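Local coordinates for NAD-dependent epimerase/dehydratase domain-containing protein (Ruegeria pomeroyi DSS-3, PDB 3IUS), which is of unknown function but, as a member of the NAD-dependent epimerase/dehydratase family, probably binds a nicotinamide dinucleotide in a Rossmann-type domain, at residues L9-G14 with T65-S70; R30-S35 with G48-L53; P176-S181 with S250-V255. All coordinates share one frame; numbering follows the deposited sequence.

Interaction 1 of 3, residues L9-G14 with T65-S70; sequences LSFGHG and THLLIS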
loop_
_atom_site.group_PDB
_atom_site.type_symbol
_atom_site.label_atom_id
_atom_site.label_comp_id
_atom_site.label_asym_id
_atom_site.label_seq_id
_atom_site.Cartn_x
_atom_site.Cartn_y
_atom_site.Cartn_z
ATOM N N LEU A 9 -9.706 -9.936 10.416
ATOM C CA LEU A 9 -8.421 -10.616 10.523
ATOM C C LEU A 9 -7.452 -10.013 9.507
ATOM O O LEU A 9 -7.711 -10.006 8.304
ATOM C CB LEU A 9 -8.582 -12.121 10.303
ATOM C CG LEU A 9 -7.318 -12.989 10.295
ATOM C CD1 LEU A 9 -6.452 -12.724 11.521
ATOM C CD2 LEU A 9 -7.689 -14.458 10.199
ATOM N N SER A 10 -6.336 -9.496 10.006
ATOM C CA SER A 10 -5.400 -8.749 9.187
ATOM C C SER A 10 -4.063 -9.487 9.142
ATOM O O SER A 10 -3.345 -9.544 10.143
ATOM C CB SER A 10 -5.236 -7.347 9.786
ATOM O OG SER A 10 -4.193 -6.609 9.181
ATOM N N PHE A 11 -3.745 -10.076 7.990
ATOM C CA PHE A 11 -2.498 -10.820 7.820
ATOM C C PHE A 11 -1.366 -9.861 7.497
ATOM O O PHE A 11 -1.464 -9.067 6.558
ATOM C CB PHE A 11 -2.622 -11.850 6.692
ATOM C CG PHE A 11 -3.583 -12.960 6.986
ATOM C CD1 PHE A 11 -3.156 -14.113 7.630
ATOM C CD2 PHE A 11 -4.909 -12.860 6.608
ATOM C CE1 PHE A 11 -4.042 -15.143 7.897
ATOM C CE2 PHE A 11 -5.799 -13.881 6.871
ATOM C CZ PHE A 11 -5.367 -15.021 7.521
ATOM N N GLY A 12 -0.283 -9.947 8.257
ATOM C CA GLY A 12 0.816 -9.018 8.087
ATOM C C GLY A 12 0.366 -7.629 8.488
ATOM O O GLY A 12 0.483 -6.674 7.720
ATOM N N HIS A 13 -0.168 -7.532 9.701
ATOM C CA HIS A 13 -0.676 -6.281 10.251
ATOM C C HIS A 13 0.465 -5.299 10.498
ATOM O O HIS A 13 0.977 -5.202 11.612
ATOM C CB HIS A 13 -1.390 -6.566 11.567
ATOM C CG HIS A 13 -2.243 -5.437 12.056
ATOM N ND1 HIS A 13 -3.514 -5.203 11.575
ATOM C CD2 HIS A 13 -2.018 -4.495 13.002
ATOM C CE1 HIS A 13 -4.030 -4.157 12.196
ATOM N NE2 HIS A 13 -3.143 -3.709 13.067
ATOM N N GLY A 14 0.851 -4.568 9.457
ATOM C CA GLY A 14 1.985 -3.663 9.544
ATOM C C GLY A 14 1.605 -2.195 9.503
ATOM O O GLY A 14 0.543 -1.802 9.977
ATOM N N THR A 65 -15.372 -11.768 9.901
ATOM C CA THR A 65 -16.276 -11.226 8.881
ATOM C C THR A 65 -15.512 -10.515 7.767
ATOM O O THR A 65 -15.978 -10.414 6.633
ATOM C CB THR A 65 -17.315 -10.240 9.491
ATOM O OG1 THR A 65 -16.636 -9.145 10.123
ATOM C CG2 THR A 65 -18.191 -10.941 10.512
ATOM N N HIS A 66 -14.326 -10.023 8.095
ATOM C CA HIS A 66 -13.543 -9.260 7.148
ATOM C C HIS A 66 -12.114 -9.783 7.140
ATOM O O HIS A 66 -11.555 -10.087 8.194
ATOM C CB HIS A 66 -13.553 -7.778 7.528
ATOM C CG HIS A 66 -14.896 -7.125 7.406
ATOM N ND1 HIS A 66 -15.956 -7.436 8.232
ATOM C CD2 HIS A 66 -15.347 -6.168 6.562
ATOM C CE1 HIS A 66 -17.003 -6.707 7.895
ATOM N NE2 HIS A 66 -16.664 -5.932 6.881
ATOM N N LEU A 67 -11.540 -9.896 5.944
ATOM C CA LEU A 67 -10.137 -10.268 5.766
ATOM C C LEU A 67 -9.349 -9.140 5.114
ATOM O O LEU A 67 -9.790 -8.552 4.130
ATOM C CB LEU A 67 -10.031 -11.510 4.879
ATOM C CG LEU A 67 -9.597 -12.853 5.455
ATOM C CD1 LEU A 67 -10.182 -13.088 6.836
ATOM C CD2 LEU A 67 -9.959 -13.984 4.487
ATOM N N LEU A 68 -8.178 -8.839 5.663
ATOM C CA LEU A 68 -7.261 -7.904 5.024
ATOM C C LEU A 68 -5.901 -8.584 4.850
ATOM O O LEU A 68 -5.430 -9.281 5.749
ATOM C CB LEU A 68 -7.126 -6.624 5.849
ATOM C CG LEU A 68 -6.137 -5.586 5.305
ATOM C CD1 LEU A 68 -6.625 -5.005 3.975
ATOM C CD2 LEU A 68 -5.885 -4.473 6.318
ATOM N N ILE A 69 -5.280 -8.389 3.692
ATOM C CA ILE A 69 -4.005 -9.035 3.384
ATOM C C ILE A 69 -2.936 -8.023 3.001
ATOM O O ILE A 69 -3.038 -7.383 1.957
ATOM C CB ILE A 69 -4.152 -10.016 2.210
ATOM C CG1 ILE A 69 -5.351 -10.944 2.427
ATOM C CG2 ILE A 69 -2.856 -10.787 1.984
ATOM C CD1 ILE A 69 -5.151 -11.962 3.508
ATOM N N SER A 70 -1.913 -7.889 3.842
ATOM C CA SER A 70 -0.787 -6.998 3.571
ATOM C C SER A 70 0.472 -7.788 3.218
ATOM O O SER A 70 1.530 -7.210 2.978
ATOM C CB SER A 70 -0.486 -6.115 4.794
ATOM O OG SER A 70 -1.559 -5.245 5.107
HETATM O O HOH W 1 -3.093 -6.729 6.760
HETATM O O HOH W 2 -0.162 -3.508 6.843
#
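Strands 7-11 and 66-69 are parallel neighbours in the central sheet of a Rossmann-type domain, and the turn leaving the first carries Gly12 and Gly14, consistent with the glycine-rich dinucleotide-binding loop of this family. Four backbone hydrogen bonds make the ladder: Leu9 N to His66 O (2.9 Å), Leu68 N to Leu9 O, Phe11 N to Leu68 O, and Ser70 N to Phe11 O (3.0 Å). Leu9, Leu68 and Phe11 each bond through both N and O, while His66 and Ser70 contribute one bond each at the ends. The first three donors lie in the plane of the carbonyl they meet, while Ser70 N sits nearly on the C=O axis.

Apolar packing concentrates on the face of Leu9, Phe11, Leu67 and Ile69. Phe11 CG stands anti to its carbonyl carbon (chi1 -67°), and its ring lies alongside Ile69, whose CD1 presses obliquely on Phe11 CD2 at a tight 3.2 Å. Leu67 CG meets the ring edge at CE2, and Leu67 CD1 touches Leu9 CB at 3.9 Å. Val80, Leu84 and Ile88 of helix 79-90 cover this face.

Polar links gather at the C-terminal ends of the strands. Ser10 OG, anti to its backbone N, lies in the plane of the His13 ring, 2.9 Å from His13 ND1; the far ring nitrogen bonds Ser21 and Ser47, so the imidazole is held at both ends. One water joins Ser10 OG and Ser70 OG and donates to Phe11 O; a second accepts from Gly14 N and stands 2.8 Å from Ser70 OG.

Interaction 2 of 3, residues R30-S35 with G48-L53; sequences RIIGTS and GAEPLL. With FMT (formic acid), chain D.
The beta-alpha-beta unit of strand 30-35, helix 41-46 and strand 49-53 brings its two parallel strands together here, just after Gly48 ends the helix in a Schellman motif. The main chains are joined by Glu50 N to Ile31 O (2.8 Å), Gly33 N to Glu50 O, Leu52 N to Gly33 O and Ser35 N to Leu52 O. Gly33 N approaches from above the plane of the Glu50 carbonyl, whereas Ser35 N comes nearly along the C=O axis of Leu52. One water accepts from Ile31 N and donates to Gly48 O at the start of the pair.

In the Rossmann-type sheet, strand 30-35 lies between strands 7-11 and 49-53, and Thr34 OG1 takes the N-H of Gly12 in the presumed glycine-rich loop. At the other end, Arg30 CG is anti to its backbone N (chi1 177°) and the chain runs extended to NE, crossing that of Glu50 at about a right angle and gripping it side-on. Arg30 NE reaches Glu50 OE1 at 2.8 Å from above the carboxylate plane; Arg30 NH2 meets the syn lone pair of Glu50 OE2 at 3.0 Å, with the two planes 38° apart. Ile32 CD1 lies over the centre of the guanidinium, 3.7 Å above it, giving the ion pair an apolar floor. On the same side of the sheet, Ile32 CG2 packs obliquely against Leu52 CD1 (3.5 Å); on the opposite face, Ile31 CG2 meets Ala49 CB at 3.6 Å. Ser35 OG, anti to its backbone N, donates to O1 of a formic acid, probably from the crystallisation liquor, at 2.9 Å.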
loop_
_atom_site.group_PDB
_atom_site.type_symbol
_atom_site.label_atom_id
_atom_site.label_comp_id
_atom_site.label_asym_id
_atom_site.label_seq_id
_atom_site.Cartn_x
_atom_site.Cartn_y
_atom_site.Cartn_z
ATOM N N ARG A 30 -13.613 -5.596 16.298
ATOM C CA ARG A 30 -12.578 -6.475 16.814
ATOM C C ARG A 30 -11.567 -6.728 15.701
ATOM O O ARG A 30 -11.940 -7.159 14.613
ATOM C CB ARG A 30 -13.169 -7.801 17.288
ATOM C CG ARG A 30 -12.116 -8.789 17.765
ATOM C CD ARG A 30 -12.693 -10.169 18.010
ATOM N NE ARG A 30 -11.661 -11.092 18.468
ATOM C CZ ARG A 30 -11.702 -12.408 18.292
ATOM N NH1 ARG A 30 -12.730 -12.963 17.665
ATOM N NH2 ARG A 30 -10.712 -13.166 18.741
ATOM N N ILE A 31 -10.295 -6.440 15.966
ATOM C CA ILE A 31 -9.238 -6.677 14.985
ATOM C C ILE A 31 -8.211 -7.682 15.505
ATOM O O ILE A 31 -7.791 -7.620 16.664
ATOM C CB ILE A 31 -8.502 -5.371 14.580
ATOM C CG1 ILE A 31 -9.492 -4.301 14.113
ATOM C CG2 ILE A 31 -7.481 -5.651 13.489
ATOM C CD1 ILE A 31 -10.082 -3.495 15.240
ATOM N N ILE A 32 -7.827 -8.607 14.632
ATOM C CA ILE A 32 -6.790 -9.591 14.910
ATOM C C ILE A 32 -5.675 -9.406 13.884
ATOM O O ILE A 32 -5.917 -9.494 12.681
ATOM C CB ILE A 32 -7.349 -11.018 14.783
ATOM C CG1 ILE A 32 -8.574 -11.190 15.682
ATOM C CG2 ILE A 32 -6.277 -12.057 15.105
ATOM C CD1 ILE A 32 -9.388 -12.423 15.364
ATOM N N GLY A 33 -4.460 -9.130 14.348
ATOM C CA GLY A 33 -3.364 -8.862 13.435
ATOM C C GLY A 33 -2.223 -9.849 13.580
ATOM O O GLY A 33 -1.816 -10.181 14.696
ATOM N N THR A 34 -1.699 -10.319 12.455
ATOM C CA THR A 34 -0.602 -11.278 12.482
ATOM C C THR A 34 0.725 -10.646 12.077
ATOM O O THR A 34 0.767 -9.647 11.350
ATOM C CB THR A 34 -0.859 -12.472 11.555
ATOM O OG1 THR A 34 -0.437 -12.146 10.225
ATOM C CG2 THR A 34 -2.344 -12.843 11.548
ATOM N N SER A 35 1.805 -11.242 12.561
ATOM C CA SER A 35 3.151 -10.891 12.126
ATOM C C SER A 35 4.030 -12.125 12.228
ATOM O O SER A 35 3.793 -12.995 13.062
ATOM C CB SER A 35 3.726 -9.770 12.985
ATOM O OG SER A 35 5.066 -9.488 12.607
ATOM N N GLY A 48 -4.419 -1.587 18.459
ATOM C CA GLY A 48 -5.793 -1.962 18.742
ATOM C C GLY A 48 -6.191 -3.340 18.253
ATOM O O GLY A 48 -7.377 -3.679 18.244
ATOM N N ALA A 49 -5.205 -4.138 17.853
ATOM C CA ALA A 49 -5.459 -5.487 17.363
ATOM C C ALA A 49 -4.895 -6.548 18.306
ATOM O O ALA A 49 -3.892 -6.322 18.987
ATOM C CB ALA A 49 -4.876 -5.661 15.962
ATOM N N GLU A 50 -5.556 -7.701 18.352
ATOM C CA GLU A 50 -5.044 -8.876 19.056
ATOM C C GLU A 50 -3.907 -9.511 18.257
ATOM O O GLU A 50 -4.128 -9.990 17.144
ATOM C CB GLU A 50 -6.154 -9.910 19.230
ATOM C CG GLU A 50 -7.387 -9.399 19.946
ATOM C CD GLU A 50 -8.538 -10.385 19.883
ATOM O OE1 GLU A 50 -9.684 -9.983 20.178
ATOM O OE2 GLU A 50 -8.295 -11.560 19.538
ATOM N N PRO A 51 -2.692 -9.537 18.830
ATOM C CA PRO A 51 -1.504 -9.990 18.097
ATOM C C PRO A 51 -1.441 -11.507 17.962
ATOM O O PRO A 51 -1.657 -12.226 18.942
ATOM C CB PRO A 51 -0.334 -9.513 18.976
ATOM C CG PRO A 51 -0.948 -8.774 20.141
ATOM C CD PRO A 51 -2.377 -9.200 20.226
ATOM N N LEU A 52 -1.147 -11.981 16.756
ATOM C CA LEU A 52 -0.918 -13.397 16.508
ATOM C C LEU A 52 0.424 -13.588 15.825
ATOM O O LEU A 52 0.773 -12.842 14.911
ATOM C CB LEU A 52 -2.013 -13.977 15.614
ATOM C CG LEU A 52 -3.376 -14.295 16.217
ATOM C CD1 LEU A 52 -4.259 -14.918 15.151
ATOM C CD2 LEU A 52 -3.216 -15.235 17.400
ATOM N N LEU A 53 1.171 -14.596 16.262
ATOM C CA LEU A 53 2.422 -14.950 15.613
ATOM C C LEU A 53 2.144 -15.932 14.479
ATOM O O LEU A 53 1.560 -16.990 14.702
ATOM C CB LEU A 53 3.391 -15.565 16.627
ATOM C CG LEU A 53 4.832 -15.824 16.186
ATOM C CD1 LEU A 53 5.491 -14.543 15.693
ATOM C CD2 LEU A 53 5.621 -16.433 17.335
HETATM C C FMT D . 3.810 -6.743 11.329
HETATM O O1 FMT D . 5.029 -6.777 11.505
HETATM O O2 FMT D . 3.198 -7.468 10.544
HETATM O O HOH W 3 -9.474 -5.091 18.450
#

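Interaction 3 of 3, residues P176-S181 with S250-V255; sequences PGQVFS and SENKRV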
loop_
_atom_site.group_PDB
_atom_site.type_symbol
_atom_site.label_atom_id
_atom_site.label_comp_id
_atom_site.label_asym_id
_atom_site.label_seq_id
_atom_site.Cartn_x
_atom_site.Cartn_y
_atom_site.Cartn_z
ATOM N N PRO A 176 15.199 11.300 -16.764
ATOM C CA PRO A 176 14.370 12.214 -17.551
ATOM C C PRO A 176 12.950 11.683 -17.686
ATOM O O PRO A 176 12.770 10.517 -18.039
ATOM C CB PRO A 176 15.056 12.218 -18.922
ATOM C CG PRO A 176 16.450 11.795 -18.652
ATOM C CD PRO A 176 16.354 10.807 -17.533
ATOM N N GLY A 177 11.975 12.533 -17.380
ATOM C CA GLY A 177 10.569 12.186 -17.521
ATOM C C GLY A 177 10.007 11.345 -16.393
ATOM O O GLY A 177 8.796 11.160 -16.313
ATOM N N GLN A 178 10.874 10.828 -15.528
ATOM C CA GLN A 178 10.438 9.910 -14.473
ATOM C C GLN A 178 9.528 10.558 -13.434
ATOM O O GLN A 178 9.825 11.613 -12.902
ATOM C CB GLN A 178 11.637 9.280 -13.764
ATOM C CG GLN A 178 11.246 8.229 -12.742
ATOM C CD GLN A 178 10.861 6.917 -13.388
ATOM O OE1 GLN A 178 11.574 6.405 -14.243
ATOM N NE2 GLN A 178 9.725 6.370 -12.985
ATOM N N VAL A 179 8.403 9.912 -13.157
ATOM C CA VAL A 179 7.584 10.307 -12.029
ATOM C C VAL A 179 7.251 9.059 -11.216
ATOM O O VAL A 179 7.254 7.943 -11.751
ATOM C CB VAL A 179 6.288 10.990 -12.488
ATOM C CG1 VAL A 179 6.594 12.261 -13.265
ATOM C CG2 VAL A 179 5.467 10.032 -13.339
ATOM N N PHE A 180 6.976 9.243 -9.926
ATOM C CA PHE A 180 6.503 8.150 -9.081
ATOM C C PHE A 180 5.137 8.462 -8.478
ATOM O O PHE A 180 4.797 9.618 -8.244
ATOM C CB PHE A 180 7.498 7.842 -7.962
ATOM C CG PHE A 180 8.762 7.195 -8.436
ATOM C CD1 PHE A 180 8.731 6.201 -9.399
ATOM C CD2 PHE A 180 9.982 7.560 -7.895
ATOM C CE1 PHE A 180 9.898 5.595 -9.828
ATOM C CE2 PHE A 180 11.153 6.958 -8.320
ATOM C CZ PHE A 180 11.110 5.978 -9.291
ATOM N N SER A 181 4.341 7.429 -8.239
ATOM C CA SER A 181 3.072 7.641 -7.579
ATOM C C SER A 181 3.227 7.496 -6.074
ATOM O O SER A 181 3.950 6.615 -5.593
ATOM C CB SER A 181 2.033 6.635 -8.077
ATOM O OG SER A 181 2.029 6.590 -9.485
ATOM N N SER A 250 12.915 1.872 -14.089
ATOM C CA SER A 250 12.793 1.171 -15.365
ATOM C C SER A 250 11.354 1.144 -15.865
ATOM O O SER A 250 11.082 0.636 -16.946
ATOM C CB SER A 250 13.316 -0.262 -15.249
ATOM O OG SER A 250 12.472 -1.041 -14.417
ATOM N N GLU A 251 10.441 1.686 -15.070
ATOM C CA GLU A 251 9.035 1.745 -15.449
ATOM C C GLU A 251 8.497 3.127 -15.124
ATOM O O GLU A 251 8.727 3.645 -14.037
ATOM C CB GLU A 251 8.219 0.706 -14.679
ATOM C CG GLU A 251 8.538 -0.732 -15.021
ATOM C CD GLU A 251 7.657 -1.712 -14.272
ATOM O OE1 GLU A 251 7.233 -1.393 -13.141
ATOM O OE2 GLU A 251 7.388 -2.804 -14.816
ATOM N N ASN A 252 7.762 3.713 -16.060
ATOM C CA ASN A 252 7.190 5.029 -15.837
ATOM C C ASN A 252 5.735 5.073 -16.285
ATOM O O ASN A 252 5.440 4.772 -17.430
ATOM C CB ASN A 252 8.004 6.085 -16.578
ATOM C CG ASN A 252 7.691 7.487 -16.117
ATOM O OD1 ASN A 252 7.469 7.728 -14.928
ATOM N ND2 ASN A 252 7.655 8.419 -17.055
ATOM N N LYS A 253 4.840 5.453 -15.377
ATOM C CA LYS A 253 3.432 5.632 -15.714
ATOM C C LYS A 253 2.770 6.658 -14.791
ATOM O O LYS A 253 3.363 7.089 -13.806
ATOM C CB LYS A 253 2.691 4.297 -15.642
ATOM C CG LYS A 253 2.381 3.814 -14.228
ATOM C CD LYS A 253 3.498 2.984 -13.643
ATOM C CE LYS A 253 3.132 2.470 -12.255
ATOM N NZ LYS A 253 4.305 1.850 -11.584
ATOM N N ARG A 254 1.542 7.050 -15.119
ATOM C CA ARG A 254 0.762 7.924 -14.261
ATOM C C ARG A 254 -0.533 7.180 -14.017
ATOM O O ARG A 254 -1.101 6.626 -14.952
ATOM C CB ARG A 254 0.502 9.271 -14.946
ATOM C CG ARG A 254 1.733 10.180 -14.991
ATOM C CD ARG A 254 1.426 11.451 -15.769
ATOM N NE ARG A 254 2.483 12.454 -15.630
ATOM C CZ ARG A 254 3.604 12.438 -16.332
ATOM N NH1 ARG A 254 3.822 11.466 -17.206
ATOM N NH2 ARG A 254 4.512 13.391 -16.156
ATOM N N VAL A 255 -0.961 7.120 -12.758
ATOM C CA VAL A 255 -2.076 6.258 -12.384
ATOM C C VAL A 255 -3.309 7.066 -12.012
ATOM O O VAL A 255 -3.240 7.951 -11.157
ATOM C CB VAL A 255 -1.696 5.342 -11.195
ATOM C CG1 VAL A 255 -2.831 4.369 -10.888
ATOM C CG2 VAL A 255 -0.385 4.596 -11.489
HETATM O O HOH W 4 7.221 13.094 -17.292
HETATM O O HOH W 5 5.964 5.802 -12.632
HETATM O O HOH W 6 3.455 8.205 -11.244
#
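Gln178 and Asn252 send their side chains past each other in opposite directions, their amide planes 60° apart, so that each amide serves the other segment's backbone. Asn252 CG is anti to its backbone N (chi1 -165°), which carries the amide to the main chain of Gly177 and Val179. There Asn252 OD1 accepts a nearly straight bond from Val179 N (3.0 Å), the donor lying above the plane of the Asn252 amide carbonyl, while Asn252 ND2 makes a weak bond to Gly177 O. Gln178 bends at chi2 (77°) and points NE2 to Glu251 O, 3.1 Å away. Glu251 O lies in the Gln178 amide plane, but NE2 stands above the plane of the Glu251 carbonyl; the same NE2 also donates to Val179 O, so the two bonds fix its rotation.

Val179 crosses both Asn252 and Arg254 at about right angles. Its CG2 sits over the centre of the Arg254 guanidinium, 4.3 Å above the plane, and Val179 CG1 approaches Arg254 NH2 at 3.7 Å. A water in that guanidinium's plane links NH2 to Gly177 O, and NH1 bonds Gly112 O. Further on, Ser181 OG touches Val255 CG2 (3.7 Å). The two side-chain amides thus bridge irregular segments without a strand ladder; Ser181 bonds Gly153 of the large Rossmann-type sheet through its backbone, and strand 254-255 pairs in parallel with strand 114-115 in a separate two-stranded sheet.

How the interactions relate
From the N terminus, strand 7-11 leads through helix 15-24 to strand 30-35, where the short loop of interaction 2 opens and is closed by strand 49-53. Interaction 1 closes next, when strand 66-69 returns to the other side of strand 7-11, so the smaller loop lies wholly within the larger. The two contacts touch: Ser10 N and Ile32 O, and His13 N and Thr34 O, probably bond, making four adjacent strands of one sheet. Interaction 3 follows in series, closing a loop of 68 intervening residues on the opposite side of the chain's centre. It joins the loop between strands 172-174 and 182-184 to the segment running into strand 254-255, its centre about 29 Å from that of interaction 1.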